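Local coordinates for protein N-acetylneuraminate lyase (Fusobacterium nucleatum subsp. nucleatum ATCC 25586, PDB 5ZKA) that is named as an N-acetylneuraminate lyase and belongs to the dihydrodipicolinate synthetase family, with the TIM-barrel fold of a parallel strand barrel ringed by helices, at residues 42-47 and 82-87; 127-132 and 158-163; 259-264 and 294-299; 185-190 and 208-213. One frame throughout, in Å; residues are numbered along the deposited sequence.

Contact 1: 42-47 and 82-87; sequences EIIRYN and DEAKDS
Arg45 and Glu83 cross at about a right angle. The meeting point is NH1 of Arg45, which donates twice. It gives a nearly straight bond to Glu83 OE2, 2.9 Å away with an N-H...O angle of 162°, and this is also a salt bridge. It also gives a more bent bond to the backbone oxygen Glu83 O at 3.1 Å. Both acceptors lie near the guanidinium plane, at its edge. The carboxylate is turned 55° out of that plane and offers OE2 from its anti side. The backbone carbonyl is met from above its own plane. Two bends in the Arg45 chain, at chi2 and chi3, bring the guanidinium round to Glu83.

The two segments lie on helix 37-49 and helix 70-84. These helices follow the adjacent strands 20-24 and 55-58, so the contact joins two neighbouring beta-alpha units of the TIM barrel. Ile44 packs on the aliphatic part of Glu83 and on Ala84. Its CG2 branch is 3.7 Å from Glu83 CG and 4.3 Å from Ala84 CB, and its CD1 comes within 4.0 Å of Glu83 CB. Ile44 also touches Leu25 and Leu56, the latter on strand 55-58.

The polar ends have further partners. Arg41 forms a salt bridge with Glu83 OE1, so the two carboxylate oxygens are held by different arginines. Asp49 pairs with NE of Arg45. Helix 70-84 stops here. Lys85 takes a positive phi, and Ser87 OG returns to Ala84 O at 2.6 Å, in the carbonyl plane.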
loop_
_atom_site.group_PDB
_atom_site.type_symbol
_atom_site.label_atom_id
_atom_site.label_comp_id
_atom_site.label_asym_id
_atom_site.label_seq_id
_atom_site.Cartn_x
_atom_site.Cartn_y
_atom_site.Cartn_z
ATOM N N GLU A 42 27.567 21.530 -2.243
ATOM C CA GLU A 42 27.105 21.661 -0.862
ATOM C C GLU A 42 25.975 20.686 -0.558
ATOM O O GLU A 42 25.899 20.138 0.549
ATOM C CB GLU A 42 26.648 23.093 -0.587
ATOM C CG GLU A 42 27.796 24.114 -0.582
ATOM C CD GLU A 42 27.336 25.500 -0.185
ATOM O OE1 GLU A 42 26.153 25.646 0.194
ATOM O OE2 GLU A 42 28.151 26.447 -0.272
ATOM N N ILE A 43 25.074 20.473 -1.518
ATOM C CA ILE A 43 23.983 19.530 -1.292
ATOM C C ILE A 43 24.521 18.109 -1.203
ATOM O O ILE A 43 24.087 17.312 -0.363
ATOM C CB ILE A 43 22.926 19.661 -2.402
ATOM C CG1 ILE A 43 22.254 21.033 -2.356
ATOM C CG2 ILE A 43 21.882 18.549 -2.277
ATOM C CD1 ILE A 43 21.235 21.238 -3.498
ATOM N N ILE A 44 25.462 17.766 -2.081
ATOM C CA ILE A 44 26.103 16.457 -2.030
ATOM C C ILE A 44 26.793 16.250 -0.685
ATOM O O ILE A 44 26.633 15.204 -0.043
ATOM C CB ILE A 44 27.099 16.309 -3.197
ATOM C CG1 ILE A 44 26.348 16.242 -4.530
ATOM C CG2 ILE A 44 27.961 15.075 -3.007
ATOM C CD1 ILE A 44 27.225 16.535 -5.746
ATOM N N ARG A 45 27.593 17.234 -0.253
ATOM C CA ARG A 45 28.285 17.107 1.028
ATOM C C ARG A 45 27.299 16.941 2.183
ATOM O O ARG A 45 27.521 16.127 3.084
ATOM C CB ARG A 45 29.194 18.318 1.266
ATOM C CG ARG A 45 30.422 18.359 0.367
ATOM C CD ARG A 45 31.695 17.830 1.057
ATOM N NE ARG A 45 31.560 16.443 1.517
ATOM C CZ ARG A 45 31.722 15.370 0.745
ATOM N NH1 ARG A 45 32.016 15.507 -0.542
ATOM N NH2 ARG A 45 31.574 14.153 1.255
ATOM N N TYR A 46 26.193 17.691 2.166
ATOM C CA TYR A 46 25.193 17.548 3.224
ATOM C C TYR A 46 24.623 16.132 3.259
ATOM O O TYR A 46 24.498 15.532 4.332
ATOM C CB TYR A 46 24.077 18.573 3.023
ATOM C CG TYR A 46 23.107 18.676 4.176
ATOM C CD1 TYR A 46 23.443 19.376 5.329
ATOM C CD2 TYR A 46 21.844 18.104 4.101
ATOM C CE1 TYR A 46 22.548 19.477 6.388
ATOM C CE2 TYR A 46 20.954 18.200 5.143
ATOM C CZ TYR A 46 21.310 18.887 6.288
ATOM O OH TYR A 46 20.407 18.983 7.324
ATOM N N ASN A 47 24.284 15.573 2.093
ATOM C CA ASN A 47 23.727 14.222 2.057
ATOM C C ASN A 47 24.714 13.187 2.590
ATOM O O ASN A 47 24.345 12.303 3.375
ATOM C CB ASN A 47 23.309 13.869 0.630
ATOM C CG ASN A 47 21.912 14.326 0.324
ATOM O OD1 ASN A 47 20.945 13.717 0.779
ATOM N ND2 ASN A 47 21.791 15.411 -0.430
ATOM N N ASP A 82 32.525 13.704 -9.071
ATOM C CA ASP A 82 33.752 14.357 -8.629
ATOM C C ASP A 82 33.681 14.692 -7.147
ATOM O O ASP A 82 34.668 14.535 -6.421
ATOM C CB ASP A 82 34.005 15.617 -9.448
ATOM C CG ASP A 82 35.256 16.348 -9.013
ATOM O OD1 ASP A 82 36.364 15.832 -9.281
ATOM O OD2 ASP A 82 35.131 17.434 -8.402
ATOM N N GLU A 83 32.514 15.143 -6.677
ATOM C CA GLU A 83 32.377 15.511 -5.273
ATOM C C GLU A 83 32.208 14.287 -4.378
ATOM O O GLU A 83 32.792 14.227 -3.288
ATOM C CB GLU A 83 31.192 16.458 -5.099
ATOM C CG GLU A 83 31.071 17.017 -3.695
ATOM C CD GLU A 83 32.252 17.884 -3.302
ATOM O OE1 GLU A 83 32.796 18.596 -4.174
ATOM O OE2 GLU A 83 32.627 17.867 -2.113
ATOM N N ALA A 84 31.408 13.311 -4.816
ATOM C CA ALA A 84 31.111 12.157 -3.974
ATOM C C ALA A 84 32.247 11.144 -3.956
ATOM O O ALA A 84 32.430 10.453 -2.944
ATOM C CB ALA A 84 29.820 11.478 -4.442
ATOM N N LYS A 85 33.003 11.038 -5.051
ATOM C CA LYS A 85 34.099 10.067 -5.200
ATOM C C LYS A 85 33.531 8.669 -4.959
ATOM O O LYS A 85 32.476 8.338 -5.527
ATOM C CB LYS A 85 35.243 10.494 -4.296
ATOM C CG LYS A 85 35.816 11.838 -4.715
ATOM C CD LYS A 85 37.026 12.242 -3.913
ATOM C CE LYS A 85 37.779 13.353 -4.626
ATOM N NZ LYS A 85 36.883 14.496 -4.963
ATOM N N ASP A 86 34.171 7.826 -4.145
ATOM C CA ASP A 86 33.676 6.486 -3.851
ATOM C C ASP A 86 33.166 6.354 -2.416
ATOM O O ASP A 86 33.176 5.260 -1.851
ATOM C CB ASP A 86 34.767 5.448 -4.123
ATOM N N SER A 87 32.708 7.457 -1.812
ATOM C CA SER A 87 32.254 7.401 -0.422
ATOM C C SER A 87 30.887 6.740 -0.278
ATOM O O SER A 87 30.614 6.105 0.747
ATOM C CB SER A 87 32.208 8.808 0.174
ATOM O OG SER A 87 31.433 9.668 -0.644
#

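Contact 2: 127-132 and 158-163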
loop_
_atom_site.group_PDB
_atom_site.type_symbol
_atom_site.label_atom_id
_atom_site.label_comp_id
_atom_site.label_asym_id
_atom_site.label_seq_id
_atom_site.Cartn_x
_atom_site.Cartn_y
_atom_site.Cartn_z
ATOM N N PHE A 127 4.159 3.563 -25.830
ATOM C CA PHE A 127 4.959 2.420 -26.254
ATOM C C PHE A 127 4.348 1.131 -25.715
ATOM O O PHE A 127 3.820 1.103 -24.603
ATOM C CB PHE A 127 6.399 2.562 -25.770
ATOM C CG PHE A 127 7.101 3.779 -26.308
ATOM C CD1 PHE A 127 7.506 3.833 -27.628
ATOM C CD2 PHE A 127 7.343 4.872 -25.489
ATOM C CE1 PHE A 127 8.143 4.955 -28.128
ATOM C CE2 PHE A 127 7.979 5.999 -25.981
ATOM C CZ PHE A 127 8.383 6.040 -27.297
ATOM N N ASP A 128 4.390 0.063 -26.511
ATOM C CA ASP A 128 3.919 -1.197 -25.957
ATOM C C ASP A 128 5.082 -1.875 -25.238
ATOM O O ASP A 128 6.210 -1.368 -25.220
ATOM C CB ASP A 128 3.253 -2.068 -27.033
ATOM C CG ASP A 128 4.222 -2.619 -28.063
ATOM O OD1 ASP A 128 5.444 -2.701 -27.802
ATOM O OD2 ASP A 128 3.736 -2.994 -29.160
ATOM N N PHE A 129 4.815 -3.018 -24.607
ATOM C CA PHE A 129 5.845 -3.571 -23.735
ATOM C C PHE A 129 7.065 -4.030 -24.522
ATOM O O PHE A 129 8.198 -3.892 -24.046
ATOM C CB PHE A 129 5.324 -4.726 -22.890
ATOM C CG PHE A 129 6.397 -5.328 -22.047
ATOM C CD1 PHE A 129 6.894 -4.626 -20.951
ATOM C CD2 PHE A 129 6.977 -6.539 -22.392
ATOM C CE1 PHE A 129 7.913 -5.153 -20.182
ATOM C CE2 PHE A 129 8.005 -7.070 -21.626
ATOM C CZ PHE A 129 8.472 -6.376 -20.523
ATOM N N SER A 130 6.866 -4.604 -25.710
ATOM C CA SER A 130 8.022 -5.029 -26.489
ATOM C C SER A 130 8.951 -3.856 -26.774
ATOM O O SER A 130 10.175 -4.027 -26.822
ATOM C CB SER A 130 7.585 -5.668 -27.808
ATOM O OG SER A 130 7.138 -4.674 -28.713
ATOM N N GLU A 131 8.391 -2.660 -26.958
ATOM C CA GLU A 131 9.231 -1.491 -27.202
ATOM C C GLU A 131 9.945 -1.053 -25.932
ATOM O O GLU A 131 11.119 -0.671 -25.977
ATOM C CB GLU A 131 8.385 -0.367 -27.794
ATOM C CG GLU A 131 7.899 -0.744 -29.185
ATOM C CD GLU A 131 6.768 0.117 -29.722
ATOM O OE1 GLU A 131 5.996 0.683 -28.916
ATOM O OE2 GLU A 131 6.651 0.203 -30.968
ATOM N N ILE A 132 9.257 -1.123 -24.789
ATOM C CA ILE A 132 9.881 -0.805 -23.506
ATOM C C ILE A 132 11.039 -1.754 -23.224
ATOM O O ILE A 132 12.097 -1.347 -22.717
ATOM C CB ILE A 132 8.820 -0.861 -22.391
ATOM C CG1 ILE A 132 7.853 0.321 -22.525
ATOM C CG2 ILE A 132 9.469 -0.927 -21.025
ATOM C CD1 ILE A 132 6.650 0.256 -21.598
ATOM N N VAL A 158 2.575 4.311 -17.032
ATOM C CA VAL A 158 3.007 2.998 -17.508
ATOM C C VAL A 158 2.891 2.015 -16.346
ATOM O O VAL A 158 3.641 2.108 -15.368
ATOM C CB VAL A 158 4.441 3.034 -18.061
ATOM C CG1 VAL A 158 4.952 1.621 -18.304
ATOM C CG2 VAL A 158 4.505 3.870 -19.345
ATOM N N ASN A 159 1.957 1.069 -16.452
ATOM C CA ASN A 159 1.693 0.082 -15.408
ATOM C C ASN A 159 2.232 -1.272 -15.851
ATOM O O ASN A 159 1.734 -1.857 -16.821
ATOM C CB ASN A 159 0.195 0.006 -15.101
ATOM C CG ASN A 159 -0.307 1.247 -14.380
ATOM O OD1 ASN A 159 -1.040 2.060 -14.947
ATOM N ND2 ASN A 159 0.100 1.403 -13.123
ATOM N N MET A 160 3.232 -1.773 -15.129
ATOM C CA MET A 160 3.971 -2.967 -15.518
ATOM C C MET A 160 3.472 -4.173 -14.731
ATOM O O MET A 160 3.355 -4.112 -13.501
ATOM C CB MET A 160 5.468 -2.766 -15.275
ATOM C CG MET A 160 6.348 -3.844 -15.863
ATOM S SD MET A 160 7.767 -3.106 -16.705
ATOM C CE MET A 160 6.940 -2.145 -17.957
ATOM N N SER A 161 3.187 -5.261 -15.443
ATOM C CA SER A 161 2.682 -6.496 -14.867
ATOM C C SER A 161 3.816 -7.344 -14.296
ATOM O O SER A 161 4.996 -7.137 -14.585
ATOM C CB SER A 161 1.923 -7.303 -15.917
ATOM O OG SER A 161 2.789 -8.215 -16.572
ATOM N N LEU A 162 3.434 -8.331 -13.480
ATOM C CA LEU A 162 4.423 -9.223 -12.884
ATOM C C LEU A 162 5.172 -10.019 -13.948
ATOM O O LEU A 162 6.399 -10.167 -13.869
ATOM C CB LEU A 162 3.749 -10.154 -11.876
ATOM C CG LEU A 162 4.615 -11.158 -11.118
ATOM C CD1 LEU A 162 5.673 -10.457 -10.269
ATOM C CD2 LEU A 162 3.707 -12.031 -10.257
ATOM N N SER A 163 4.464 -10.527 -14.959
ATOM C CA SER A 163 5.146 -11.263 -16.028
ATOM C C SER A 163 6.031 -10.350 -16.870
ATOM O O SER A 163 7.044 -10.796 -17.425
ATOM C CB SER A 163 4.128 -11.960 -16.927
ATOM O OG SER A 163 3.224 -11.017 -17.478
#
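Phe129 meets Met160 at the edge of its ring. The methyl CE of Met160 lies in the ring plane, 3.9 Å from Phe129 CE1. The sulfur, Met160 SD, is 5.3 Å from the centroid of the Phe129 ring, also at the edge. This is a Met-aromatic contact. The two side chains cross at about a right angle. Bends at chi2 and chi3 (-61°) fold the methionine so that both its sulfur and its methyl come to the ring edge.

Ile132, one turn along the helix, runs antiparallel past Val158 and Met160. Its CD1 packs 3.9 Å from Val158 CG1. Its CG2 branch reaches Met160 CE at 4.2 Å.

The second shell comes from nearby parts of the barrel. Phe129 also rests on Gln164 and Glu167, and Met160 on Phe165 and Leu168, all of helix 162-169. Pro122 packs on Ile132. Further out, the start of helix 129-143 is fixed by a capping box. Glu131 N donates to Asp128 OD1 at 3.1 Å, and Asp128 N donates to Glu131 OE1 at 3.0 Å. Ser130 OG adds a second bond to Asp128 OD1. The contact thus joins the start of this helix to the chain leading into helix 162-169, in the outer layer of the TIM barrel.

No hydrogen bond crosses between the segments. Carbon and sulfur surfaces make the contact, while the polar groups of residues 128-131 bond among themselves, so its fit depends on shape and burial.

Contact 3: 259-264 and 294-299; sequences ILSNGL and IEFAKE
Asn262 lies alongside Phe296, its amide over CB and CD2 of the aromatic side chain. The contact belongs to the helices that follow strand 217-220, the last strand of the TIM barrel along the chain. It joins helix 242-262 near its C-terminal end to helix 291-304, near the end of the chain.

The two side chains slide past each other in opposite directions. The amide and ring planes are 34° apart, and the amide comes to the ring obliquely; no regular stack forms. Asn262 CG sits 3.5 Å from Phe296 CD2. Asn262 OD1 comes 3.3 Å from Phe296 CB. Asn262 CB also touches the ring, 3.7 Å from CD2 of Phe296. With CG of Phe296 anti to the backbone N (chi1 -166°), the ring is carried across toward the end of the other helix. Ser261 extends the same surface. Its OG is 4.0 Å from Phe296 CE2, and it is hydrogen-bonded to Gly258 O in the turn before.

No hydrogen bond spans the two segments. Asn262 is buried, and its amide nitrogen is satisfied just beyond them. ND2 bonds to Thr267 OG1 of helix 264-274 and to Gln293 O, just ahead of residues 294-299. The amide therefore ties three helical pieces together while its flank packs on the aromatic ring. Gly263 follows with a positive phi of 96°, turning the chain into helix 264-274, where it is the N-cap residue. Asn262 ND2 also lies 4.0 Å from Ala297 CB.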
loop_
_atom_site.group_PDB
_atom_site.type_symbol
_atom_site.label_atom_id
_atom_site.label_comp_id
_atom_site.label_asym_id
_atom_site.label_seq_id
_atom_site.Cartn_x
_atom_site.Cartn_y
_atom_site.Cartn_z
ATOM N N ILE A 259 5.453 19.070 4.032
ATOM C CA ILE A 259 6.232 19.312 2.819
ATOM C C ILE A 259 5.320 19.287 1.604
ATOM O O ILE A 259 5.356 20.185 0.753
ATOM C CB ILE A 259 7.363 18.274 2.697
ATOM C CG1 ILE A 259 8.436 18.490 3.771
ATOM C CG2 ILE A 259 7.951 18.267 1.285
ATOM C CD1 ILE A 259 9.464 17.374 3.808
ATOM N N LEU A 260 4.468 18.261 1.512
ATOM C CA LEU A 260 3.599 18.133 0.351
ATOM C C LEU A 260 2.618 19.300 0.241
ATOM O O LEU A 260 2.335 19.774 -0.865
ATOM C CB LEU A 260 2.841 16.802 0.411
ATOM C CG LEU A 260 3.666 15.528 0.227
ATOM C CD1 LEU A 260 2.778 14.291 0.510
ATOM C CD2 LEU A 260 4.261 15.454 -1.178
ATOM N N SER A 261 2.077 19.772 1.367
ATOM C CA SER A 261 1.110 20.868 1.298
ATOM C C SER A 261 1.770 22.198 0.950
ATOM O O SER A 261 1.095 23.110 0.461
ATOM C CB SER A 261 0.356 20.999 2.628
ATOM O OG SER A 261 1.194 21.519 3.649
ATOM N N ASN A 262 3.072 22.310 1.170
ATOM C CA ASN A 262 3.808 23.560 1.034
ATOM C C ASN A 262 4.558 23.660 -0.284
ATOM O O ASN A 262 5.214 24.681 -0.539
ATOM C CB ASN A 262 4.788 23.687 2.201
ATOM C CG ASN A 262 5.174 25.113 2.483
ATOM O OD1 ASN A 262 4.310 25.967 2.676
ATOM N ND2 ASN A 262 6.484 25.384 2.518
ATOM N N GLY A 263 4.477 22.628 -1.124
ATOM C CA GLY A 263 5.275 22.538 -2.331
ATOM C C GLY A 263 6.518 21.705 -2.096
ATOM O O GLY A 263 7.454 22.159 -1.435
ATOM N N LEU A 264 6.547 20.497 -2.660
ATOM C CA LEU A 264 7.604 19.531 -2.355
ATOM C C LEU A 264 8.996 20.088 -2.654
ATOM O O LEU A 264 9.844 20.197 -1.756
ATOM C CB LEU A 264 7.359 18.248 -3.158
ATOM C CG LEU A 264 8.345 17.079 -3.073
ATOM C CD1 LEU A 264 8.288 16.430 -1.712
ATOM C CD2 LEU A 264 8.037 16.038 -4.159
ATOM N N ILE A 294 7.590 30.233 2.738
ATOM C CA ILE A 294 8.854 30.399 3.456
ATOM C C ILE A 294 8.638 30.228 4.959
ATOM O O ILE A 294 9.375 29.501 5.636
ATOM C CB ILE A 294 9.484 31.765 3.122
ATOM C CG1 ILE A 294 9.902 31.807 1.646
ATOM C CG2 ILE A 294 10.705 32.011 3.987
ATOM C CD1 ILE A 294 10.300 33.193 1.164
ATOM N N GLU A 295 7.614 30.887 5.502
ATOM C CA GLU A 295 7.419 30.841 6.949
ATOM C C GLU A 295 6.947 29.464 7.397
ATOM O O GLU A 295 7.323 28.997 8.482
ATOM C CB GLU A 295 6.436 31.927 7.379
ATOM C CG GLU A 295 6.934 33.331 7.067
ATOM C CD GLU A 295 5.983 34.417 7.530
ATOM O OE1 GLU A 295 6.405 35.595 7.586
ATOM O OE2 GLU A 295 4.814 34.096 7.837
ATOM N N PHE A 296 6.135 28.797 6.570
ATOM C CA PHE A 296 5.728 27.427 6.868
ATOM C C PHE A 296 6.934 26.497 6.893
ATOM O O PHE A 296 7.045 25.636 7.771
ATOM C CB PHE A 296 4.703 26.950 5.830
ATOM C CG PHE A 296 3.973 25.675 6.218
ATOM C CD1 PHE A 296 2.825 25.727 6.996
ATOM C CD2 PHE A 296 4.425 24.436 5.789
ATOM C CE1 PHE A 296 2.152 24.565 7.345
ATOM C CE2 PHE A 296 3.759 23.274 6.142
ATOM C CZ PHE A 296 2.621 23.335 6.913
ATOM N N ALA A 297 7.844 26.649 5.924
ATOM C CA ALA A 297 9.040 25.814 5.908
ATOM C C ALA A 297 9.881 26.060 7.153
ATOM O O ALA A 297 10.455 25.123 7.720
ATOM C CB ALA A 297 9.858 26.069 4.632
ATOM N N LYS A 298 9.948 27.314 7.603
ATOM C CA LYS A 298 10.702 27.617 8.814
ATOM C C LYS A 298 10.101 26.901 10.014
ATOM O O LYS A 298 10.830 26.439 10.899
ATOM C CB LYS A 298 10.745 29.127 9.036
ATOM C CG LYS A 298 11.473 29.554 10.306
ATOM C CD LYS A 298 11.609 31.066 10.376
ATOM C CE LYS A 298 12.011 31.523 11.784
ATOM N NZ LYS A 298 12.169 33.010 11.888
ATOM N N GLU A 299 8.769 26.754 10.036
ATOM C CA GLU A 299 8.130 26.084 11.166
ATOM C C GLU A 299 8.350 24.579 11.116
ATOM O O GLU A 299 8.567 23.955 12.163
ATOM C CB GLU A 299 6.636 26.410 11.210
ATOM C CG GLU A 299 6.333 27.837 11.655
ATOM C CD GLU A 299 6.986 28.190 12.987
ATOM O OE1 GLU A 299 6.639 27.562 14.010
ATOM O OE2 GLU A 299 7.852 29.092 13.009
#

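Contact 4: 185-190 and 208-213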
loop_
_atom_site.group_PDB
_atom_site.type_symbol
_atom_site.label_atom_id
_atom_site.label_comp_id
_atom_site.label_asym_id
_atom_site.label_seq_id
_atom_site.Cartn_x
_atom_site.Cartn_y
_atom_site.Cartn_z
ATOM N N TYR A 185 0.443 -5.256 -2.970
ATOM C CA TYR A 185 0.323 -6.637 -3.413
ATOM C C TYR A 185 1.346 -6.929 -4.506
ATOM O O TYR A 185 2.106 -7.905 -4.433
ATOM C CB TYR A 185 -1.108 -6.898 -3.901
ATOM C CG TYR A 185 -1.352 -8.282 -4.471
ATOM C CD1 TYR A 185 -0.835 -9.423 -3.863
ATOM C CD2 TYR A 185 -2.120 -8.441 -5.612
ATOM C CE1 TYR A 185 -1.074 -10.701 -4.393
ATOM C CE2 TYR A 185 -2.373 -9.713 -6.153
ATOM C CZ TYR A 185 -1.849 -10.836 -5.537
ATOM O OH TYR A 185 -2.095 -12.085 -6.081
ATOM N N LEU A 186 1.405 -6.066 -5.520
ATOM C CA LEU A 186 2.414 -6.240 -6.561
ATOM C C LEU A 186 3.823 -6.201 -5.970
ATOM O O LEU A 186 4.701 -6.962 -6.399
ATOM C CB LEU A 186 2.242 -5.169 -7.637
ATOM C CG LEU A 186 3.245 -5.191 -8.792
ATOM C CD1 LEU A 186 3.060 -6.437 -9.650
ATOM C CD2 LEU A 186 3.094 -3.923 -9.626
ATOM N N LEU A 187 4.057 -5.335 -4.968
ATOM C CA LEU A 187 5.383 -5.268 -4.355
ATOM C C LEU A 187 5.760 -6.605 -3.737
ATOM O O LEU A 187 6.877 -7.093 -3.925
ATOM C CB LEU A 187 5.439 -4.149 -3.306
ATOM C CG LEU A 187 6.750 -4.023 -2.508
ATOM C CD1 LEU A 187 7.969 -3.885 -3.433
ATOM C CD2 LEU A 187 6.687 -2.874 -1.488
ATOM N N GLU A 188 4.826 -7.231 -3.016
ATOM C CA GLU A 188 5.105 -8.538 -2.433
ATOM C C GLU A 188 5.305 -9.603 -3.510
ATOM O O GLU A 188 6.145 -10.498 -3.355
ATOM C CB GLU A 188 3.967 -8.919 -1.471
ATOM C CG GLU A 188 4.092 -10.313 -0.830
ATOM C CD GLU A 188 3.664 -11.444 -1.769
ATOM O OE1 GLU A 188 2.734 -11.220 -2.573
ATOM O OE2 GLU A 188 4.267 -12.537 -1.714
ATOM N N ARG A 189 4.533 -9.543 -4.605
ATOM C CA ARG A 189 4.668 -10.548 -5.664
ATOM C C ARG A 189 6.011 -10.428 -6.378
ATOM O O ARG A 189 6.633 -11.442 -6.708
ATOM C CB ARG A 189 3.526 -10.415 -6.679
ATOM C CG ARG A 189 2.132 -10.802 -6.162
ATOM C CD ARG A 189 1.953 -12.318 -6.117
ATOM N NE ARG A 189 2.468 -12.873 -4.869
ATOM C CZ ARG A 189 2.702 -14.163 -4.677
ATOM N NH1 ARG A 189 2.465 -15.037 -5.648
ATOM N NH2 ARG A 189 3.186 -14.583 -3.519
ATOM N N VAL A 190 6.469 -9.198 -6.623
ATOM C CA VAL A 190 7.783 -8.997 -7.243
ATOM C C VAL A 190 8.887 -9.481 -6.309
ATOM O O VAL A 190 9.830 -10.148 -6.743
ATOM C CB VAL A 190 7.963 -7.514 -7.617
ATOM C CG1 VAL A 190 9.392 -7.252 -8.099
ATOM C CG2 VAL A 190 6.950 -7.129 -8.705
ATOM N N LEU A 208 8.127 2.195 5.926
ATOM C CA LEU A 208 8.004 1.096 6.885
ATOM C C LEU A 208 7.254 -0.096 6.295
ATOM O O LEU A 208 7.780 -1.222 6.368
ATOM C CB LEU A 208 7.362 1.605 8.180
ATOM C CG LEU A 208 6.853 0.538 9.149
ATOM C CD1 LEU A 208 7.958 -0.405 9.595
ATOM C CD2 LEU A 208 6.235 1.239 10.355
ATOM N N PRO A 209 6.059 0.054 5.711
ATOM C CA PRO A 209 5.400 -1.137 5.139
ATOM C C PRO A 209 6.201 -1.783 4.021
ATOM O O PRO A 209 6.192 -3.012 3.880
ATOM C CB PRO A 209 4.050 -0.599 4.636
ATOM C CG PRO A 209 4.193 0.897 4.601
ATOM C CD PRO A 209 5.178 1.238 5.683
ATOM N N ALA A 210 6.924 -0.988 3.233
ATOM C CA ALA A 210 7.790 -1.556 2.204
ATOM C C ALA A 210 8.942 -2.345 2.814
ATOM O O ALA A 210 9.313 -3.406 2.303
ATOM C CB ALA A 210 8.330 -0.437 1.311
ATOM N N THR A 211 9.534 -1.836 3.904
ATOM C CA THR A 211 10.669 -2.530 4.508
ATOM C C THR A 211 10.295 -3.942 4.958
ATOM O O THR A 211 11.078 -4.884 4.777
ATOM C CB THR A 211 11.217 -1.711 5.681
ATOM O OG1 THR A 211 11.613 -0.427 5.184
ATOM C CG2 THR A 211 12.436 -2.395 6.283
ATOM N N VAL A 212 9.104 -4.124 5.535
ATOM C CA VAL A 212 8.779 -5.465 6.023
ATOM C C VAL A 212 8.368 -6.415 4.903
ATOM O O VAL A 212 8.274 -7.630 5.142
ATOM C CB VAL A 212 7.692 -5.414 7.116
ATOM C CG1 VAL A 212 8.136 -4.482 8.266
ATOM C CG2 VAL A 212 6.330 -4.993 6.543
ATOM N N LEU A 213 8.122 -5.910 3.693
ATOM C CA LEU A 213 7.995 -6.750 2.502
ATOM C C LEU A 213 9.344 -7.041 1.850
ATOM O O LEU A 213 9.383 -7.597 0.750
ATOM C CB LEU A 213 7.069 -6.091 1.473
ATOM C CG LEU A 213 5.580 -6.068 1.851
ATOM C CD1 LEU A 213 4.765 -5.410 0.751
ATOM C CD2 LEU A 213 5.057 -7.489 2.088
#
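Glu188, which packs on Leu213 through its CB, ends in a carboxylate set at the edge of the Arg189 guanidinium. The pairing is side-on and close to the guanidinium plane. Arg189 NE donates to Glu188 OE1 at 2.8 Å, and Arg189 NH2 to Glu188 OE2 at 2.9 Å, both nearly straight. Both oxygens are met on their syn sides. A bend at chi2 (-79°) turns the carboxylate away from residues 208-213. A neighbouring subunit takes up the same groups. Polar side-chain groups of that chain hydrogen-bond to both oxygens of Glu188, and acidic side-chain groups form salt bridges with Arg189 NH1.

The CB of Glu188 makes the contact with the other segment. It is 4.0 Å from Leu213 CD2, and the two side chains cross at about a right angle. The other branch of Leu213, CD1, packs 3.9 Å from Leu187 CD2. That same methyl of Leu187 lies 4.1 Å from Ala210 CB. Leu213 thus straddles two successive residues of helix 184-193.

This is buried packing between helix 184-193 and helix 207-212 with the residue that follows it. The two helices come before and after the short barrel strand 200-201. Ile199 also packs on Leu187, and Phe184 on Ala210 and Leu213.

Between the segments the contact is wholly apolar. The charge lies to one side, where the carboxylate is held by four hydrogen bonds, two of them from Arg189, and is probably kept ionised by its arginine.

How the contacts relate
The four contacts follow each other along the chain without interleaving. Contacts 1, 2 and 4 pair parts of the barrel's outer layer, while contact 3 ties the C-terminal helices together. Contacts 2 and 4 touch: Leu162 CD1 packs 3.8 Å from Arg189 O, and Met160 O lies 3.9 Å from Leu186 CD2. Contact 1 is on the opposite side of the chain's centre from both, with centres about 35 Å from contact 2 and 30 Å from contact 4. Contact 3 comes nearest to contact 1, about 12 Å between nearest atoms. Lys178, whose side chain carries an imine modification in this entry, follows strand 174-176 and lies in sequence between contacts 2 and 4.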